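Local coordinates for endo-1,4-beta-xylanase (Pseudoalteromonas haloplanktis, PDB 1H12), which hydrolyses internal beta-1,4 linkages of xylan as a cold-adapted family 8 glycoside hydrolase, at residues 101-104 with 105-109; 113-116 with 117-120. All coordinates share one frame; numbering follows the deposited sequence.

Contact 1 (101-104 with 105-109)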
loop_
_atom_site.group_PDB
_atom_site.type_symbol
_atom_site.label_atom_id
_atom_site.label_comp_id
_atom_site.label_asym_id
_atom_site.label_seq_id
_atom_site.Cartn_x
_atom_site.Cartn_y
_atom_site.Cartn_z
ATOM N N ARG A 101 15.140 -5.829 -10.119
ATOM C CA ARG A 101 16.025 -6.922 -10.413
ATOM C C ARG A 101 16.015 -7.944 -9.292
ATOM O O ARG A 101 16.025 -9.169 -9.511
ATOM C CB ARG A 101 17.450 -6.396 -10.637
ATOM C CG ARG A 101 18.381 -7.388 -11.338
ATOM C CD ARG A 101 19.844 -6.928 -11.414
ATOM N NE ARG A 101 19.917 -5.595 -11.992
ATOM C CZ ARG A 101 20.116 -4.459 -11.324
ATOM N NH1 ARG A 101 20.575 -4.451 -10.081
ATOM N NH2 ARG A 101 19.890 -3.295 -11.943
ATOM N N PHE A 102 16.035 -7.453 -8.045
ATOM C CA PHE A 102 15.988 -8.336 -6.880
ATOM C C PHE A 102 14.708 -9.125 -6.831
ATOM O O PHE A 102 14.687 -10.332 -6.568
ATOM C CB PHE A 102 16.123 -7.486 -5.619
ATOM C CG PHE A 102 16.173 -8.288 -4.339
ATOM C CD1 PHE A 102 15.001 -8.740 -3.712
ATOM C CD2 PHE A 102 17.391 -8.595 -3.768
ATOM C CE1 PHE A 102 15.076 -9.495 -2.586
ATOM C CE2 PHE A 102 17.438 -9.361 -2.608
ATOM C CZ PHE A 102 16.288 -9.807 -2.039
ATOM N N ALA A 103 13.592 -8.457 -7.041
ATOM C CA ALA A 103 12.280 -9.114 -6.943
ATOM C C ALA A 103 12.191 -10.240 -7.979
ATOM O O ALA A 103 11.793 -11.367 -7.642
ATOM C CB ALA A 103 11.165 -8.102 -7.162
ATOM N N LYS A 104 12.513 -9.927 -9.223
ATOM C CA LYS A 104 12.363 -10.881 -10.274
ATOM C C LYS A 104 13.289 -12.086 -10.102
ATOM O O LYS A 104 12.915 -13.214 -10.406
ATOM C CB LYS A 104 12.511 -10.166 -11.633
ATOM C CG LYS A 104 12.143 -10.912 -12.827
ATOM C CD LYS A 104 12.220 -9.953 -14.117
ATOM C CE LYS A 104 11.853 -10.724 -15.312
ATOM N NZ LYS A 104 12.052 -9.869 -16.449
ATOM N N ALA A 105 14.488 -11.850 -9.581
ATOM C CA ALA A 105 15.460 -12.917 -9.407
ATOM C C ALA A 105 15.174 -13.767 -8.172
ATOM O O ALA A 105 15.350 -14.985 -8.224
ATOM C CB ALA A 105 16.866 -12.358 -9.273
ATOM N N TYR A 106 14.825 -13.127 -7.070
ATOM C CA TYR A 106 14.864 -13.775 -5.774
ATOM C C TYR A 106 13.499 -13.942 -5.104
ATOM O O TYR A 106 13.318 -14.889 -4.335
ATOM C CB TYR A 106 15.827 -13.030 -4.849
ATOM C CG TYR A 106 17.202 -12.865 -5.386
ATOM C CD1 TYR A 106 17.967 -13.951 -5.766
ATOM C CD2 TYR A 106 17.782 -11.619 -5.552
ATOM C CE1 TYR A 106 19.244 -13.804 -6.271
ATOM C CE2 TYR A 106 19.042 -11.468 -6.064
ATOM C CZ TYR A 106 19.767 -12.569 -6.445
ATOM O OH TYR A 106 21.048 -12.388 -6.945
ATOM N N GLN A 107 12.554 -13.031 -5.331
ATOM C CA GLN A 107 11.220 -13.182 -4.780
ATOM C C GLN A 107 10.315 -14.057 -5.614
ATOM O O GLN A 107 9.476 -14.792 -5.078
ATOM C CB GLN A 107 10.586 -11.810 -4.481
ATOM C CG GLN A 107 11.285 -11.080 -3.368
ATOM C CD GLN A 107 10.839 -9.623 -3.199
ATOM O OE1 GLN A 107 10.679 -8.899 -4.181
ATOM N NE2 GLN A 107 10.703 -9.191 -1.944
ATOM N N LYS A 108 10.434 -13.988 -6.940
ATOM C CA LYS A 108 9.535 -14.724 -7.815
ATOM C C LYS A 108 9.683 -16.223 -7.600
ATOM O O LYS A 108 10.804 -16.765 -7.745
ATOM C CB LYS A 108 9.831 -14.388 -9.264
ATOM C CG LYS A 108 8.855 -14.999 -10.214
ATOM C CD LYS A 108 9.295 -14.823 -11.689
ATOM C CE LYS A 108 8.523 -15.728 -12.602
ATOM N NZ LYS A 108 9.025 -15.642 -13.986
ATOM N N ASN A 109 8.597 -16.926 -7.395
ATOM C CA ASN A 109 8.603 -18.398 -7.421
ATOM C C ASN A 109 8.616 -18.839 -8.876
ATOM O O ASN A 109 7.924 -18.276 -9.738
ATOM C CB ASN A 109 7.359 -18.955 -6.745
ATOM C CG ASN A 109 7.285 -18.706 -5.265
ATOM O OD1 ASN A 109 6.174 -18.299 -4.746
ATOM N ND2 ASN A 109 8.304 -18.980 -4.540
#
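Y106 and F102, one turn apart on helix 93-107, form a T-shaped pair in which the tyrosine edge points at the phenylalanine face, planes 63° apart. Along Y106, CB lies 3.4 Å and CG 3.8 Å from F102 O. With chi1 -55° the ring stands beside its own backbone N, anti to the carbonyl carbon, and turns its CD2 edge to F102. CD2 meets F102 CD2 at 3.5 Å, lying above the phenylalanine plane and offset toward its rim; CE2 follows at 4.0 Å from the same F102 CD2. A105 CB sits over the centre of one tyrosine face. In the backbone, Y106 N donates to F102 O at 2.8 Å, an ordinary helical bond. The next carbonyl is shared: A103 O accepts from Q107 N at 2.9 Å and from K108 N at 3.0 Å, the latter an i to i+5 bond that makes a wider pi-type turn in this last part of the helix. Q107 OE1, close to A103 CB, is buried without a polar partner in the model. Toward the antiparallel sheet, Y106 meets Y53 edge-to-face and F102 meets Y63. Both rings also touch L126 of strand 123-128, and F102 reaches Q80 of helix 77-89.

Contact 2 (113-116 with 117-120)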
loop_
_atom_site.group_PDB
_atom_site.type_symbol
_atom_site.label_atom_id
_atom_site.label_comp_id
_atom_site.label_asym_id
_atom_site.label_seq_id
_atom_site.Cartn_x
_atom_site.Cartn_y
_atom_site.Cartn_z
ATOM N N HIS A 113 7.133 -24.212 -10.606
ATOM C CA HIS A 113 7.041 -24.732 -9.258
ATOM C C HIS A 113 6.097 -25.908 -9.241
ATOM O O HIS A 113 5.063 -25.887 -9.887
ATOM C CB HIS A 113 6.514 -23.620 -8.340
ATOM C CG HIS A 113 6.631 -23.921 -6.892
ATOM N ND1 HIS A 113 7.514 -23.306 -6.009
ATOM C CD2 HIS A 113 5.903 -24.793 -6.186
ATOM C CE1 HIS A 113 7.309 -23.836 -4.811
ATOM N NE2 HIS A 113 6.351 -24.749 -4.915
ATOM N N PRO A 114 6.392 -26.930 -8.450
ATOM C CA PRO A 114 5.473 -28.077 -8.409
ATOM C C PRO A 114 4.070 -27.777 -7.926
ATOM O O PRO A 114 3.117 -28.485 -8.307
ATOM C CB PRO A 114 6.170 -29.077 -7.441
ATOM C CG PRO A 114 7.242 -28.358 -6.886
ATOM C CD PRO A 114 7.591 -27.131 -7.673
ATOM N N ASP A 115 3.898 -26.710 -7.131
ATOM C CA ASP A 115 2.567 -26.266 -6.699
ATOM C C ASP A 115 2.068 -25.195 -7.676
ATOM O O ASP A 115 2.619 -24.078 -7.705
ATOM C CB ASP A 115 2.673 -25.737 -5.308
ATOM C CG ASP A 115 1.375 -25.297 -4.713
ATOM O OD1 ASP A 115 0.358 -25.165 -5.486
ATOM O OD2 ASP A 115 1.355 -25.071 -3.477
ATOM N N ALA A 116 1.081 -25.533 -8.501
ATOM C CA ALA A 116 0.612 -24.596 -9.483
ATOM C C ALA A 116 0.171 -23.281 -8.876
ATOM O O ALA A 116 0.236 -22.258 -9.533
ATOM C CB ALA A 116 -0.560 -25.206 -10.318
ATOM N N LYS A 117 -0.316 -23.325 -7.675
ATOM C CA LYS A 117 -0.799 -22.090 -7.016
ATOM C C LYS A 117 0.296 -21.106 -6.688
ATOM O O LYS A 117 0.028 -19.908 -6.484
ATOM C CB LYS A 117 -1.602 -22.424 -5.780
ATOM C CG LYS A 117 -2.959 -23.070 -6.093
ATOM C CD LYS A 117 -3.779 -23.273 -4.864
ATOM C CE LYS A 117 -5.227 -23.827 -5.160
ATOM N NZ LYS A 117 -5.071 -25.294 -5.422
ATOM N N LYS A 118 1.554 -21.553 -6.657
ATOM C CA LYS A 118 2.704 -20.696 -6.385
ATOM C C LYS A 118 3.400 -20.234 -7.632
ATOM O O LYS A 118 4.298 -19.365 -7.559
ATOM C CB LYS A 118 3.723 -21.428 -5.521
ATOM C CG LYS A 118 3.313 -21.485 -4.043
ATOM C CD LYS A 118 4.213 -22.305 -3.229
ATOM C CE LYS A 118 3.810 -22.231 -1.752
ATOM N NZ LYS A 118 4.627 -23.263 -0.962
ATOM N N GLN A 119 3.075 -20.787 -8.789
ATOM C CA GLN A 119 3.827 -20.482 -10.012
ATOM C C GLN A 119 3.766 -19.027 -10.369
ATOM O O GLN A 119 2.689 -18.487 -10.619
ATOM C CB GLN A 119 3.303 -21.332 -11.170
ATOM C CG GLN A 119 3.624 -22.817 -10.973
ATOM C CD GLN A 119 3.017 -23.723 -12.012
ATOM O OE1 GLN A 119 2.215 -23.285 -12.810
ATOM N NE2 GLN A 119 3.395 -25.007 -11.980
ATOM N N GLY A 120 4.928 -18.386 -10.411
ATOM C CA GLY A 120 5.018 -16.995 -10.769
ATOM C C GLY A 120 4.557 -15.986 -9.759
ATOM O O GLY A 120 4.617 -14.798 -10.040
HETATM O O HOH W 1 3.526 -25.574 -2.015
HETATM O O HOH W 2 -1.904 -26.394 -4.949
#
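D115 OD1 takes K117 N at 2.9 Å, closing an Asx turn, and a water at 2.6 Å that is only weakly linked to K117 NZ. The amide comes from above the carboxylate plane, 42° out of it. D115 OD2 receives a second water, which accepts from K118 NZ at 2.8 Å; this bridges two opposite charges too far apart for a salt bridge. The backbone turns twice in succession: K118 N bonds D115 O at 2.9 Å, and Q119 N bonds A116 O at 3.3 Å, two overlapping type I beta turns. Across the turn the extended Q119 side chain swings back to H113. Its NE2 donates to H113 O at 2.8 Å, almost straight at 171°, with the donor in the carbonyl plane and the acceptor in the amide plane. H113, its ring held anti to the backbone N (chi1 -168°), offers a face to K118, whose CB and CD lie over it, CD in a CH-pi contact 4.0 Å from the centroid. This surface loop joins helix 93-107 to strand 123-128; K118 NZ forms a salt bridge with E139 of strand 138-139, D115 OD2 is also hydrogen-bonded to Y194 OH, and A116 O accepts from K182 of helix 168-182.

Along the chain the two contacts stand in series, neither nested nor crossed, their centres about 15 Å apart. Contact 1 is the last stretch of helix 93-107, where the chain leaves the helix; contact 2 turns the connection round, and strand 123-128 follows. The two ends of the connection meet: N109 O lies 3.1 Å from G120 N, a probable hydrogen bond, and N109 CB packs on K118 O. Backbone bonds from N109 to V121 and from Q107 to A123 continue this closure toward the strand. Pinched at its base, the loop thus joins helix 93-107 to the five-stranded antiparallel sheet in an enzyme of the (alpha/alpha)6-barrel fold of family 8.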